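Local atomic coordinates of exosome complex component Rrp42 (Methanothermobacter thermautotrophicus, PDB entry 2WNR), a protein that forms a non-catalytic part of the archaeal exosome, an RNA-degrading complex, and is thought to contribute to structuring the active site of its partner Rrp41. Residues E106-I115 / L150-V159. Sequence-based numbering, arbitrary orientation.
Sequences ELSRVVDRCI and LFDAAVLATV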
loop_
_atom_site.group_PDB
_atom_site.type_symbol
_atom_site.label_atom_id
_atom_site.label_comp_id
_atom_site.label_asym_id
_atom_site.label_seq_id
_atom_site.Cartn_x
_atom_site.Cartn_y
_atom_site.Cartn_z
ATOM N N GLU A 106 -2.011 -12.367 14.575
ATOM C CA GLU A 106 -2.309 -13.565 15.346
ATOM C C GLU A 106 -3.203 -13.248 16.535
ATOM O O GLU A 106 -4.284 -13.839 16.686
ATOM C CB GLU A 106 -1.045 -14.248 15.839
ATOM C CG GLU A 106 -1.381 -15.544 16.562
ATOM C CD GLU A 106 -0.238 -16.070 17.375
ATOM O OE1 GLU A 106 0.627 -15.262 17.768
ATOM O OE2 GLU A 106 -0.214 -17.295 17.627
ATOM N N LEU A 107 -2.745 -12.310 17.365
ATOM C CA LEU A 107 -3.521 -11.825 18.500
ATOM C C LEU A 107 -4.957 -11.524 18.087
ATOM O O LEU A 107 -5.890 -12.004 18.699
ATOM C CB LEU A 107 -2.879 -10.577 19.108
ATOM C CG LEU A 107 -3.450 -9.941 20.395
ATOM C CD1 LEU A 107 -4.468 -8.867 20.116
ATOM C CD2 LEU A 107 -4.035 -10.974 21.357
ATOM N N SER A 108 -5.095 -10.740 17.028
ATOM C CA SER A 108 -6.378 -10.323 16.479
ATOM C C SER A 108 -7.269 -11.499 16.083
ATOM O O SER A 108 -8.413 -11.592 16.521
ATOM C CB SER A 108 -6.128 -9.415 15.277
ATOM O OG SER A 108 -7.183 -8.499 15.131
ATOM N N ARG A 109 -6.744 -12.405 15.268
ATOM C CA ARG A 109 -7.507 -13.577 14.819
ATOM C C ARG A 109 -7.889 -14.540 15.938
ATOM O O ARG A 109 -8.951 -15.163 15.896
ATOM C CB ARG A 109 -6.728 -14.330 13.758
ATOM C CG ARG A 109 -6.646 -13.586 12.458
ATOM C CD ARG A 109 -5.787 -14.321 11.471
ATOM N NE ARG A 109 -6.319 -15.639 11.133
ATOM C CZ ARG A 109 -7.311 -15.850 10.279
ATOM N NH1 ARG A 109 -7.902 -14.824 9.692
ATOM N NH2 ARG A 109 -7.708 -17.079 10.025
ATOM N N VAL A 110 -7.019 -14.665 16.933
ATOM C CA VAL A 110 -7.290 -15.534 18.065
ATOM C C VAL A 110 -8.429 -14.985 18.907
ATOM O O VAL A 110 -9.294 -15.744 19.348
ATOM C CB VAL A 110 -6.014 -15.832 18.891
ATOM C CG1 VAL A 110 -6.361 -16.488 20.200
ATOM C CG2 VAL A 110 -5.125 -16.772 18.103
ATOM N N VAL A 111 -8.458 -13.669 19.090
ATOM C CA VAL A 111 -9.559 -13.015 19.790
ATOM C C VAL A 111 -10.830 -13.149 18.979
ATOM O O VAL A 111 -11.884 -13.487 19.510
ATOM C CB VAL A 111 -9.291 -11.531 20.028
ATOM C CG1 VAL A 111 -10.529 -10.866 20.620
ATOM C CG2 VAL A 111 -8.083 -11.350 20.929
ATOM N N ASP A 112 -10.724 -12.895 17.680
ATOM C CA ASP A 112 -11.864 -13.030 16.814
ATOM C C ASP A 112 -12.418 -14.446 16.867
ATOM O O ASP A 112 -13.631 -14.640 16.873
ATOM C CB ASP A 112 -11.514 -12.651 15.381
ATOM C CG ASP A 112 -12.741 -12.638 14.487
ATOM O OD1 ASP A 112 -13.144 -13.724 14.032
ATOM O OD2 ASP A 112 -13.316 -11.552 14.268
ATOM N N ARG A 113 -11.524 -15.428 16.910
ATOM C CA ARG A 113 -11.931 -16.831 16.953
ATOM C C ARG A 113 -12.779 -17.133 18.194
ATOM O O ARG A 113 -13.856 -17.728 18.091
ATOM C CB ARG A 113 -10.698 -17.734 16.927
ATOM C CG ARG A 113 -10.986 -19.197 16.604
ATOM C CD ARG A 113 -9.708 -19.987 16.556
ATOM N NE ARG A 113 -8.748 -19.360 15.648
ATOM C CZ ARG A 113 -7.422 -19.459 15.755
ATOM N NH1 ARG A 113 -6.877 -20.168 16.737
ATOM N NH2 ARG A 113 -6.644 -18.840 14.876
ATOM N N CYS A 114 -12.273 -16.701 19.349
ATOM C CA CYS A 114 -12.931 -16.867 20.638
ATOM C C CYS A 114 -14.339 -16.257 20.678
ATOM O O CYS A 114 -15.303 -16.930 21.064
ATOM C CB CYS A 114 -12.067 -16.244 21.723
ATOM S SG CYS A 114 -12.473 -16.785 23.362
ATOM N N ILE A 115 -14.459 -14.994 20.275
ATOM C CA ILE A 115 -15.766 -14.336 20.184
ATOM C C ILE A 115 -16.688 -15.008 19.163
ATOM O O ILE A 115 -17.869 -15.227 19.449
ATOM C CB ILE A 115 -15.628 -12.810 19.912
ATOM C CG1 ILE A 115 -15.485 -12.045 21.223
ATOM C CG2 ILE A 115 -16.828 -12.250 19.176
ATOM C CD1 ILE A 115 -14.082 -11.986 21.740
ATOM N N LEU A 150 -1.000 -10.877 26.051
ATOM C CA LEU A 150 -1.928 -10.053 25.338
ATOM C C LEU A 150 -3.292 -10.735 25.151
ATOM O O LEU A 150 -4.328 -10.088 25.224
ATOM C CB LEU A 150 -1.310 -9.743 23.992
ATOM C CG LEU A 150 -0.642 -8.398 23.696
ATOM C CD1 LEU A 150 -0.098 -7.521 24.832
ATOM C CD2 LEU A 150 0.206 -8.486 22.435
ATOM N N PHE A 151 -3.275 -12.042 24.924
ATOM C CA PHE A 151 -4.473 -12.795 24.566
ATOM C C PHE A 151 -5.572 -12.736 25.628
ATOM O O PHE A 151 -6.738 -12.443 25.308
ATOM C CB PHE A 151 -4.121 -14.255 24.256
ATOM C CG PHE A 151 -3.087 -14.409 23.195
ATOM C CD1 PHE A 151 -3.459 -14.548 21.860
ATOM C CD2 PHE A 151 -1.735 -14.409 23.521
ATOM C CE1 PHE A 151 -2.497 -14.678 20.863
ATOM C CE2 PHE A 151 -0.761 -14.539 22.530
ATOM C CZ PHE A 151 -1.143 -14.671 21.200
ATOM N N ASP A 152 -5.198 -13.018 26.879
ATOM C CA ASP A 152 -6.178 -13.109 27.957
ATOM C C ASP A 152 -6.751 -11.741 28.251
ATOM O O ASP A 152 -7.955 -11.608 28.440
ATOM C CB ASP A 152 -5.560 -13.732 29.204
ATOM C CG ASP A 152 -5.058 -15.145 28.963
ATOM O OD1 ASP A 152 -5.271 -15.674 27.855
ATOM O OD2 ASP A 152 -4.455 -15.734 29.891
ATOM N N ALA A 153 -5.880 -10.731 28.248
ATOM C CA ALA A 153 -6.272 -9.331 28.404
ATOM C C ALA A 153 -7.167 -8.870 27.254
ATOM O O ALA A 153 -8.149 -8.158 27.475
ATOM C CB ALA A 153 -5.048 -8.449 28.504
ATOM N N ALA A 154 -6.827 -9.297 26.036
ATOM C CA ALA A 154 -7.567 -8.905 24.836
ATOM C C ALA A 154 -8.968 -9.485 24.828
ATOM O O ALA A 154 -9.937 -8.758 24.638
ATOM C CB ALA A 154 -6.808 -9.286 23.581
ATOM N N VAL A 155 -9.076 -10.785 25.058
ATOM C CA VAL A 155 -10.377 -11.455 25.057
ATOM C C VAL A 155 -11.266 -10.860 26.150
ATOM O O VAL A 155 -12.454 -10.605 25.943
ATOM C CB VAL A 155 -10.227 -12.985 25.246
ATOM C CG1 VAL A 155 -11.565 -13.631 25.544
ATOM C CG2 VAL A 155 -9.594 -13.606 24.008
ATOM N N LEU A 156 -10.659 -10.623 27.307
ATOM C CA LEU A 156 -11.364 -10.083 28.455
ATOM C C LEU A 156 -11.946 -8.698 28.152
ATOM O O LEU A 156 -13.101 -8.428 28.472
ATOM C CB LEU A 156 -10.420 -10.030 29.654
ATOM C CG LEU A 156 -10.949 -9.746 31.061
ATOM C CD1 LEU A 156 -12.317 -10.389 31.331
ATOM C CD2 LEU A 156 -9.928 -10.232 32.065
ATOM N N ALA A 157 -11.141 -7.844 27.522
ATOM C CA ALA A 157 -11.537 -6.477 27.186
ATOM C C ALA A 157 -12.585 -6.434 26.063
ATOM O O ALA A 157 -13.514 -5.623 26.110
ATOM C CB ALA A 157 -10.317 -5.644 26.814
ATOM N N THR A 158 -12.430 -7.303 25.065
ATOM C CA THR A 158 -13.367 -7.383 23.961
ATOM C C THR A 158 -14.724 -7.846 24.466
ATOM O O THR A 158 -15.740 -7.216 24.167
ATOM C CB THR A 158 -12.870 -8.334 22.880
ATOM O OG1 THR A 158 -11.522 -7.995 22.534
ATOM C CG2 THR A 158 -13.751 -8.234 21.631
ATOM N N VAL A 159 -14.732 -8.928 25.250
ATOM C CA VAL A 159 -15.958 -9.402 25.875
ATOM C C VAL A 159 -16.588 -8.291 26.712
ATOM O O VAL A 159 -17.790 -8.020 26.583
ATOM C CB VAL A 159 -15.744 -10.705 26.700
ATOM C CG1 VAL A 159 -16.953 -11.017 27.568
ATOM C CG2 VAL A 159 -15.498 -11.881 25.766
#
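L107 and F151 interlock where two helices of the RNase PH fold, 102-117 and 150-164, meet in a buried contact, packed between the mixed sheet that holds strands 80-87 and 133-145 and the antiparallel sheet that holds strand 193-201. The axes of 106-115 and 150-159 run in the same general direction, 48° apart and 9.6 Å at closest approach. The main bump of the first helix is L107: its CD2 methyl fills a hollow formed by L150 CB, the F151 ring and A154 CB, lying 4.1 Å from the F151 ring centroid in an off-centre CH-pi contact. F151 reaches back the other way. With chi1 at -56°, its CG stands anti to its own carbonyl carbon, and the ring fits between L107 and V110, with CD1 3.9 Å from V110 CG1. At the ring's edge, E106 OE1 lies in plane near CZ, the carboxylate turned almost perpendicular to the ring; E106 OE2 makes a salt bridge with R220. Cutting F151 back to an alanine is likely to open a gap between L107 and V110 and leave the E106 carboxylate without its aromatic neighbour. One turn on, the small A154 leaves a dent for V111, its CG2 between A154 and V155 and its CG1 against T158, while C114 SG rests on V155 CG1. I115 CD1 makes the last bump, 3.8 Å from T158 CG2. T158 turns its hydroxyl back onto its own helix: OG1 donates to A154 O at 2.7 Å from above the carbonyl plane, and that oxygen also accepts T158 N.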